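Local coordinates for GTP-binding protein (PDB 1WXQ), which probably binds GTP and may hydrolyse nucleotides, as an Obg-type P-loop GTPase with a TGS domain, although its cellular function is unknown, at residues E184-L189 with L204-E209; I175-N180 with R212-M217; K152-I157 with D194-S199. All blocks are in the same frame, centred on the assembly; numbering follows the deposited sequence.

Overall arrangement
The three contacts lie in the helical part of the Obg-type GTP-binding region, between strands 104-110 and 217-222 of the main sheet. Contact 2 is innermost, its centre about 11 Å from the centre of the chain; contact 1 follows at about 21 Å and contact 3 at about 33 Å. Contacts 1 and 2 share helices 179-188 and 200-214, have centres about 11 Å apart, and meet where Lys188 lies near Arg212. Contacts 1 and 3, about 16 Å between centres, join through Trp198: its CZ2 is 3.7 Å from Met186 CG and its CZ3 is 3.8 Å from Phe206 CG. Contacts 2 and 3 do not touch; their nearest atoms are about 10 Å apart.

Contact 1: residues E184-L189 with L204-E209; sequences EAMHKL and LAFASE
Apolar helix-helix packing with a weak salt bridge on one flank joins Ala185, Lys188 and Leu189, at the C-terminal part of helix 179-188, to Phe206 and Glu209 of helix 200-214. The local axes come within 9.7 Å at an angle of 129° between their N-to-C directions, oblique and somewhat nearer perpendicular than antiparallel. Ala185, whose side chain is a single methyl, probably helps the helices come this close: its CB lies 3.5 Å from Phe206 CE2, obliquely to the ring, and 3.9 Å from Glu209 CG. Met186, a selenomethionine, adds only its CG, 4.0 Å from the same CE2, before its chain turns away toward Leu164. Phe206 also reaches Leu146 and Ile168, placing the ring amid the helical insertion that interrupts the G domain, an arrangement reminiscent of the helical arm of YchF-type relatives. Just past its helix, Leu189 sends CD1 over the backbone of the partner, 3.7 Å from Ala205 O and 3.9 Å from Phe206 CA.

On the flank, Glu209 has CG anti to the backbone N (chi1 -174°) and then bends at chi2 (44°). The extended Lys188 chain crosses it at about a right angle, and NZ makes a weak, long bond of 3.4 Å to Glu209 OE1. The stronger polar partner of this acid is Arg212, which binds OE2, so one carboxylate faces two neighbouring bases. An alanine in place of Glu209 would probably leave Lys188 and Arg212 without their shared negative charge and expose them to mutual repulsion, besides removing the CG contact with Ala185.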
loop_
_atom_site.group_PDB
_atom_site.type_symbol
_atom_site.label_atom_id
_atom_site.label_comp_id
_atom_site.label_asym_id
_atom_site.label_seq_id
_atom_site.Cartn_x
_atom_site.Cartn_y
_atom_site.Cartn_z
ATOM N N GLU A 184 15.617 1.501 12.875
ATOM C CA GLU A 184 14.643 0.755 13.660
ATOM C C GLU A 184 14.859 -0.739 13.623
ATOM O O GLU A 184 14.815 -1.397 14.655
ATOM C CB GLU A 184 13.224 1.036 13.167
ATOM C CG GLU A 184 12.802 2.480 13.240
ATOM C CD GLU A 184 11.427 2.689 12.647
ATOM O OE1 GLU A 184 11.130 2.006 11.639
ATOM O OE2 GLU A 184 10.654 3.532 13.166
ATOM N N ALA A 185 15.065 -1.278 12.430
ATOM C CA ALA A 185 15.258 -2.711 12.287
ATOM C C ALA A 185 16.415 -3.147 13.170
ATOM O O ALA A 185 16.291 -4.075 13.973
ATOM C CB ALA A 185 15.537 -3.049 10.835
HETATM N N MSE A 186 17.537 -2.456 13.028
HETATM C CA MSE A 186 18.715 -2.771 13.814
HETATM C C MSE A 186 18.405 -2.686 15.297
HETATM O O MSE A 186 18.730 -3.593 16.074
HETATM C CB MSE A 186 19.838 -1.799 13.487
HETATM C CG MSE A 186 20.447 -1.997 12.133
HETATM SE SE MSE A 186 21.944 -0.812 11.941
HETATM C CE MSE A 186 22.760 -1.073 13.672
ATOM N N HIS A 187 17.785 -1.572 15.676
ATOM C CA HIS A 187 17.428 -1.313 17.064
ATOM C C HIS A 187 16.563 -2.438 17.600
ATOM O O HIS A 187 16.770 -2.915 18.711
ATOM C CB HIS A 187 16.693 0.035 17.158
ATOM C CG HIS A 187 16.200 0.375 18.531
ATOM N ND1 HIS A 187 15.031 -0.136 19.052
ATOM C CD2 HIS A 187 16.724 1.171 19.495
ATOM C CE1 HIS A 187 14.856 0.330 20.277
ATOM N NE2 HIS A 187 15.870 1.125 20.570
ATOM N N LYS A 188 15.617 -2.878 16.783
ATOM C CA LYS A 188 14.687 -3.929 17.155
ATOM C C LYS A 188 15.307 -5.307 17.348
ATOM O O LYS A 188 14.781 -6.121 18.103
ATOM C CB LYS A 188 13.588 -4.012 16.107
ATOM C CG LYS A 188 12.477 -4.985 16.432
ATOM C CD LYS A 188 11.444 -4.985 15.324
ATOM C CE LYS A 188 10.414 -6.075 15.541
ATOM N NZ LYS A 188 9.308 -5.969 14.548
ATOM N N LEU A 189 16.413 -5.576 16.663
ATOM C CA LEU A 189 17.075 -6.870 16.760
ATOM C C LEU A 189 18.432 -6.754 17.449
ATOM O O LEU A 189 19.311 -7.582 17.157
ATOM C CB LEU A 189 17.265 -7.463 15.362
ATOM C CG LEU A 189 16.037 -7.641 14.466
ATOM C CD1 LEU A 189 16.475 -8.025 13.065
ATOM C CD2 LEU A 189 15.123 -8.712 15.054
ATOM N N LEU A 204 20.080 -12.394 7.599
ATOM C CA LEU A 204 18.800 -12.930 7.145
ATOM C C LEU A 204 17.667 -12.350 8.014
ATOM O O LEU A 204 16.620 -11.905 7.506
ATOM C CB LEU A 204 18.824 -14.456 7.230
ATOM C CG LEU A 204 17.517 -15.149 6.888
ATOM C CD1 LEU A 204 17.011 -14.631 5.570
ATOM C CD2 LEU A 204 17.741 -16.661 6.821
ATOM N N ALA A 205 17.893 -12.337 9.324
ATOM C CA ALA A 205 16.898 -11.806 10.248
ATOM C C ALA A 205 16.672 -10.327 9.960
ATOM O O ALA A 205 15.545 -9.837 9.991
ATOM C CB ALA A 205 17.364 -11.984 11.685
ATOM N N PHE A 206 17.755 -9.607 9.690
ATOM C CA PHE A 206 17.627 -8.191 9.395
ATOM C C PHE A 206 16.903 -8.033 8.065
ATOM O O PHE A 206 16.086 -7.137 7.913
ATOM C CB PHE A 206 18.995 -7.513 9.343
ATOM C CG PHE A 206 18.949 -6.111 8.804
ATOM C CD1 PHE A 206 19.225 -5.860 7.465
ATOM C CD2 PHE A 206 18.592 -5.047 9.621
ATOM C CE1 PHE A 206 19.145 -4.566 6.944
ATOM C CE2 PHE A 206 18.509 -3.752 9.117
ATOM C CZ PHE A 206 18.787 -3.509 7.771
ATOM N N ALA A 207 17.198 -8.914 7.114
ATOM C CA ALA A 207 16.544 -8.856 5.810
ATOM C C ALA A 207 15.031 -9.023 5.959
ATOM O O ALA A 207 14.259 -8.246 5.405
ATOM C CB ALA A 207 17.102 -9.948 4.873
ATOM N N SER A 208 14.621 -10.039 6.713
ATOM C CA SER A 208 13.208 -10.310 6.922
ATOM C C SER A 208 12.523 -9.107 7.562
ATOM O O SER A 208 11.410 -8.741 7.179
ATOM C CB SER A 208 13.020 -11.558 7.810
ATOM O OG SER A 208 13.415 -12.753 7.129
ATOM N N GLU A 209 13.194 -8.484 8.522
ATOM C CA GLU A 209 12.614 -7.342 9.190
ATOM C C GLU A 209 12.419 -6.187 8.220
ATOM O O GLU A 209 11.476 -5.411 8.353
ATOM C CB GLU A 209 13.492 -6.906 10.359
ATOM C CG GLU A 209 12.867 -5.803 11.206
ATOM C CD GLU A 209 11.387 -6.029 11.505
ATOM O OE1 GLU A 209 11.005 -7.158 11.896
ATOM O OE2 GLU A 209 10.612 -5.059 11.356
#

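Contact 2: residues I175-N180 with R212-M217; sequences IGVNEN and RVNKPM
With CG anti to the backbone N (chi1 178°), the Asn214 side chain extends from the end of helix 200-214 toward Ile175, while the Lys215 chain, bent at chi2 and again at chi4 (-83°), folds its NZ back to the same place. The two side chains converge on one main-chain oxygen. Lys215 NZ gives a 3.0 Å hydrogen bond to Ile175 O, lying in the carbonyl plane with a C=O...N angle of 152°. Asn214 ND2 reaches the same oxygen at 3.3 Å, a weak bond. NZ also bonds Asn214 O, 3.3 Å away and above that carbonyl plane, and Asn214 OD1, at a modelled length too short to be trusted in detail. Apolar atoms flank the site: Ile175 CG2 packs beside Lys215 CE at 3.8 Å, and Val177 CG2 lies 3.7 Å from Asn214 ND2. Between them Gly176 turns the chain with a positive phi.

Further acceptors, Arg100 O and Ala102 O, surround NZ, a setting likely to favour its charged form. The arrangement thus joins the loop before helix 179-188 to the exit of helix 200-214: Ile175 leans on Trp141 of helix 127-147, Pro216 bonds through its backbone to Leu105 of strand 104-110, and Met217 opens the neighbouring parallel strand 217-222.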
loop_
_atom_site.group_PDB
_atom_site.type_symbol
_atom_site.label_atom_id
_atom_site.label_comp_id
_atom_site.label_asym_id
_atom_site.label_seq_id
_atom_site.Cartn_x
_atom_site.Cartn_y
_atom_site.Cartn_z
ATOM N N ILE A 175 15.551 -0.226 -3.195
ATOM C CA ILE A 175 14.292 -0.900 -2.939
ATOM C C ILE A 175 13.290 -0.014 -2.200
ATOM O O ILE A 175 12.120 -0.361 -2.062
ATOM C CB ILE A 175 14.526 -2.218 -2.163
ATOM C CG1 ILE A 175 15.396 -3.157 -3.002
ATOM C CG2 ILE A 175 13.203 -2.917 -1.873
ATOM C CD1 ILE A 175 16.866 -2.808 -3.004
ATOM N N GLY A 176 13.749 1.143 -1.741
ATOM C CA GLY A 176 12.862 2.052 -1.035
ATOM C C GLY A 176 13.138 2.166 0.453
ATOM O O GLY A 176 12.326 2.715 1.192
ATOM N N VAL A 177 14.284 1.672 0.904
ATOM C CA VAL A 177 14.624 1.724 2.328
ATOM C C VAL A 177 15.166 3.106 2.816
ATOM O O VAL A 177 16.016 3.679 2.155
ATOM C CB VAL A 177 15.674 0.625 2.641
ATOM C CG1 VAL A 177 16.109 0.727 4.087
ATOM C CG2 VAL A 177 15.107 -0.771 2.364
ATOM N N ASN A 178 14.661 3.625 3.949
ATOM C CA ASN A 178 14.984 4.821 4.662
ATOM C C ASN A 178 16.169 4.510 5.527
ATOM O O ASN A 178 16.307 3.420 6.068
ATOM C CB ASN A 178 13.784 5.199 5.534
ATOM C CG ASN A 178 13.171 6.475 5.017
ATOM O OD1 ASN A 178 13.597 7.579 5.347
ATOM N ND2 ASN A 178 12.136 6.308 4.178
ATOM N N GLU A 179 16.901 5.535 5.915
ATOM C CA GLU A 179 17.898 5.392 6.922
ATOM C C GLU A 179 17.143 5.193 8.233
ATOM O O GLU A 179 17.721 4.700 9.189
ATOM C CB GLU A 179 18.741 6.647 7.030
ATOM C CG GLU A 179 19.819 6.487 8.080
ATOM C CD GLU A 179 20.707 7.709 8.206
ATOM O OE1 GLU A 179 21.173 8.230 7.159
ATOM O OE2 GLU A 179 20.945 8.140 9.358
ATOM N N ASN A 180 15.870 5.598 8.298
ATOM C CA ASN A 180 15.094 5.419 9.529
ATOM C C ASN A 180 14.638 3.977 9.642
ATOM O O ASN A 180 14.584 3.431 10.740
ATOM C CB ASN A 180 13.868 6.342 9.569
ATOM C CG ASN A 180 12.908 5.991 10.701
ATOM O OD1 ASN A 180 11.746 5.638 10.466
ATOM N ND2 ASN A 180 13.391 6.083 11.934
ATOM N N ARG A 212 9.287 -6.952 5.942
ATOM C CA ARG A 212 8.073 -6.719 6.708
ATOM C C ARG A 212 7.640 -5.259 6.708
ATOM O O ARG A 212 6.450 -4.960 6.697
ATOM C CB ARG A 212 8.268 -7.188 8.148
ATOM C CG ARG A 212 7.438 -8.410 8.567
ATOM C CD ARG A 212 7.509 -8.515 10.082
ATOM N NE ARG A 212 7.565 -7.157 10.624
ATOM C CZ ARG A 212 7.941 -6.835 11.860
ATOM N NH1 ARG A 212 8.302 -7.780 12.725
ATOM N NH2 ARG A 212 7.974 -5.552 12.217
ATOM N N VAL A 213 8.614 -4.359 6.718
ATOM C CA VAL A 213 8.343 -2.928 6.735
ATOM C C VAL A 213 8.368 -2.260 5.358
ATOM O O VAL A 213 7.590 -1.337 5.113
ATOM C CB VAL A 213 9.354 -2.200 7.659
ATOM C CG1 VAL A 213 9.147 -0.708 7.584
ATOM C CG2 VAL A 213 9.184 -2.673 9.090
ATOM N N ASN A 214 9.249 -2.743 4.472
ATOM C CA ASN A 214 9.450 -2.201 3.112
ATOM C C ASN A 214 8.612 -2.881 2.030
ATOM O O ASN A 214 8.333 -2.300 0.984
ATOM C CB ASN A 214 10.947 -2.296 2.754
ATOM C CG ASN A 214 11.273 -1.802 1.342
ATOM O OD1 ASN A 214 11.204 -2.557 0.375
ATOM N ND2 ASN A 214 11.643 -0.525 1.228
ATOM N N LYS A 215 8.219 -4.119 2.271
ATOM C CA LYS A 215 7.406 -4.835 1.307
ATOM C C LYS A 215 6.213 -5.463 2.011
ATOM O O LYS A 215 5.959 -6.648 1.897
ATOM C CB LYS A 215 8.255 -5.884 0.598
ATOM C CG LYS A 215 9.287 -5.258 -0.343
ATOM C CD LYS A 215 8.600 -4.479 -1.468
ATOM C CE LYS A 215 9.576 -3.739 -2.377
ATOM N NZ LYS A 215 10.013 -2.423 -1.832
ATOM N N PRO A 216 5.464 -4.654 2.763
ATOM C CA PRO A 216 4.297 -5.164 3.477
ATOM C C PRO A 216 3.255 -5.528 2.445
ATOM O O PRO A 216 3.177 -4.915 1.376
ATOM C CB PRO A 216 3.870 -3.970 4.319
ATOM C CG PRO A 216 4.168 -2.830 3.409
ATOM C CD PRO A 216 5.532 -3.186 2.857
HETATM N N MSE A 217 2.442 -6.524 2.743
HETATM C CA MSE A 217 1.441 -6.896 1.767
HETATM C C MSE A 217 0.083 -7.261 2.297
HETATM O O MSE A 217 -0.103 -7.502 3.486
HETATM C CB MSE A 217 1.963 -8.025 0.876
HETATM C CG MSE A 217 2.779 -9.119 1.552
HETATM SE SE MSE A 217 3.452 -10.346 0.180
HETATM C CE MSE A 217 5.296 -10.441 0.753
#

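Contact 3: residues K152-I157 with D194-S199; sequences KFAKRI and DPTKWS
Pro195 and Thr196 pack against Ala154 at the outer end of the helical region, and the wrapping of their 3-10 turn is prepared by the residue before it. Asp194 accepts through OD1 a 2.7 Å hydrogen bond from Thr196 OG1, which meets the carboxylate from above its plane (46° out of it), together with a weak Asx-turn bond from Thr196 N at 3.2 Å. Its other oxygen, OD2, forms a salt bridge with Lys158, so the acid also links the turn to the chain just beyond Ile157.

Pro195 comes next, its ring laid against the backbone and methyl group of Ala154: CB is 3.6 Å from Ala154 CB and CG is 3.4 Å from Ala154 CA. The same CG is approached more loosely by Ile157 CG2, at 4.4 Å. Thr196 then divides its two branches. With chi1 at 71°, OG1 sits between the backbone N and the carbonyl carbon and serves Asp194, whereas CG2 packs 3.6 Å from Ala154 CB and 3.9 Å from Lys155 CG, the lysine chain crossing at about a right angle. Between the two segments the contact is therefore wholly van der Waals.

Past the turn, Trp198 bonds through NE1 to Pro192 O and lays its ring near Trp150. Ser199 N-caps helix 200-214, and its own N is bonded by Asp202, the pattern of a capping box. Helix 164-171 lies alongside both segments, its Ala167 meeting Phe153 and Ile157 and its Leu164 meeting Pro195, so helix 151-154 and the loop between helices 179-188 and 200-214 share one neighbour.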
loop_
_atom_site.group_PDB
_atom_site.type_symbol
_atom_site.label_atom_id
_atom_site.label_comp_id
_atom_site.label_asym_id
_atom_site.label_seq_id
_atom_site.Cartn_x
_atom_site.Cartn_y
_atom_site.Cartn_z
ATOM N N LYS A 152 33.583 -6.929 2.640
ATOM C CA LYS A 152 34.118 -5.691 2.058
ATOM C C LYS A 152 33.012 -4.664 1.991
ATOM O O LYS A 152 32.823 -3.941 1.009
ATOM C CB LYS A 152 34.633 -5.957 0.643
ATOM C CG LYS A 152 35.941 -6.719 0.637
ATOM C CD LYS A 152 36.418 -6.931 -0.781
ATOM C CE LYS A 152 37.677 -7.770 -0.883
ATOM N NZ LYS A 152 38.003 -7.921 -2.291
ATOM N N PHE A 153 32.211 -4.704 3.052
ATOM C CA PHE A 153 31.378 -3.584 3.370
ATOM C C PHE A 153 31.525 -3.250 4.855
ATOM O O PHE A 153 31.637 -2.087 5.232
ATOM C CB PHE A 153 29.948 -3.968 3.018
ATOM C CG PHE A 153 29.009 -2.937 3.553
ATOM C CD1 PHE A 153 28.524 -1.950 2.707
ATOM C CD2 PHE A 153 28.523 -3.060 4.839
ATOM C CE1 PHE A 153 27.529 -1.090 3.154
ATOM C CE2 PHE A 153 27.524 -2.195 5.282
ATOM C CZ PHE A 153 27.020 -1.201 4.446
ATOM N N ALA A 154 31.649 -4.275 5.674
ATOM C CA ALA A 154 31.754 -4.044 7.110
ATOM C C ALA A 154 33.056 -3.330 7.490
ATOM O O ALA A 154 33.138 -2.602 8.472
ATOM C CB ALA A 154 31.678 -5.399 7.817
ATOM N N LYS A 155 34.113 -3.588 6.694
ATOM C CA LYS A 155 35.393 -3.015 7.066
ATOM C C LYS A 155 35.654 -1.678 6.351
ATOM O O LYS A 155 36.537 -0.913 6.712
ATOM C CB LYS A 155 36.481 -4.017 6.699
ATOM C CG LYS A 155 36.248 -5.378 7.354
ATOM C CD LYS A 155 37.515 -6.224 7.398
ATOM C CE LYS A 155 37.658 -7.126 6.168
ATOM N NZ LYS A 155 38.213 -8.410 6.575
ATOM N N ARG A 156 34.876 -1.403 5.286
ATOM C CA ARG A 156 34.983 -0.089 4.656
ATOM C C ARG A 156 34.232 0.995 5.442
ATOM O O ARG A 156 33.759 1.982 4.893
ATOM C CB ARG A 156 34.415 -0.191 3.239
ATOM C CG ARG A 156 34.986 0.875 2.306
ATOM C CD ARG A 156 33.932 1.914 1.904
ATOM N NE ARG A 156 32.596 1.310 1.883
ATOM C CZ ARG A 156 31.616 2.000 1.273
ATOM N NH1 ARG A 156 31.876 3.170 0.715
ATOM N NH2 ARG A 156 30.378 1.498 1.235
ATOM N N ILE A 157 34.008 0.610 6.718
ATOM C CA ILE A 157 33.012 1.350 7.489
ATOM C C ILE A 157 33.296 1.298 8.992
ATOM O O ILE A 157 32.764 2.060 9.786
ATOM C CB ILE A 157 31.637 0.759 7.177
ATOM C CG1 ILE A 157 31.269 1.056 5.720
ATOM C CG2 ILE A 157 30.561 1.397 8.080
ATOM C CD1 ILE A 157 30.175 0.206 5.315
ATOM N N ASP A 194 28.897 -1.866 14.711
ATOM C CA ASP A 194 30.069 -2.393 14.019
ATOM C C ASP A 194 29.590 -3.532 13.133
ATOM O O ASP A 194 29.316 -4.621 13.613
ATOM C CB ASP A 194 31.099 -2.927 15.021
ATOM C CG ASP A 194 32.395 -3.361 14.352
ATOM O OD1 ASP A 194 32.431 -3.431 13.103
ATOM O OD2 ASP A 194 33.379 -3.635 15.077
ATOM N N PRO A 195 29.465 -3.292 11.824
ATOM C CA PRO A 195 29.003 -4.378 10.951
ATOM C C PRO A 195 29.838 -5.663 11.012
ATOM O O PRO A 195 29.288 -6.754 10.967
ATOM C CB PRO A 195 28.999 -3.736 9.562
ATOM C CG PRO A 195 30.040 -2.629 9.681
ATOM C CD PRO A 195 29.770 -2.074 11.055
ATOM N N THR A 196 31.156 -5.537 11.127
ATOM C CA THR A 196 32.035 -6.709 11.190
ATOM C C THR A 196 31.594 -7.719 12.249
ATOM O O THR A 196 32.016 -8.880 12.223
ATOM C CB THR A 196 33.500 -6.319 11.504
ATOM O OG1 THR A 196 33.598 -5.874 12.870
ATOM C CG2 THR A 196 33.978 -5.218 10.556
ATOM N N LYS A 197 30.768 -7.273 13.191
ATOM C CA LYS A 197 30.267 -8.154 14.242
ATOM C C LYS A 197 28.995 -8.903 13.800
ATOM O O LYS A 197 28.608 -9.889 14.420
ATOM C CB LYS A 197 29.969 -7.350 15.514
ATOM C CG LYS A 197 31.228 -6.874 16.216
ATOM C CD LYS A 197 32.486 -7.597 15.761
ATOM C CE LYS A 197 33.721 -6.758 16.076
ATOM N NZ LYS A 197 34.252 -6.968 17.462
ATOM N N TRP A 198 28.350 -8.427 12.735
ATOM C CA TRP A 198 27.129 -9.048 12.209
ATOM C C TRP A 198 27.361 -10.456 11.668
ATOM O O TRP A 198 28.317 -10.684 10.916
ATOM C CB TRP A 198 26.535 -8.192 11.077
ATOM C CG TRP A 198 25.821 -6.945 11.545
ATOM C CD1 TRP A 198 26.201 -6.118 12.569
ATOM C CD2 TRP A 198 24.631 -6.366 10.984
ATOM N NE1 TRP A 198 25.326 -5.069 12.678
ATOM C CE2 TRP A 198 24.354 -5.191 11.720
ATOM C CE3 TRP A 198 23.774 -6.723 9.931
ATOM C CZ2 TRP A 198 23.252 -4.366 11.434
ATOM C CZ3 TRP A 198 22.682 -5.906 9.647
ATOM C CH2 TRP A 198 22.434 -4.741 10.398
ATOM N N SER A 199 26.477 -11.389 12.038
ATOM C CA SER A 199 26.561 -12.769 11.573
ATOM C C SER A 199 25.548 -13.002 10.445
ATOM O O SER A 199 24.720 -12.145 10.171
ATOM C CB SER A 199 26.278 -13.747 12.715
ATOM O OG SER A 199 24.884 -13.889 12.960
#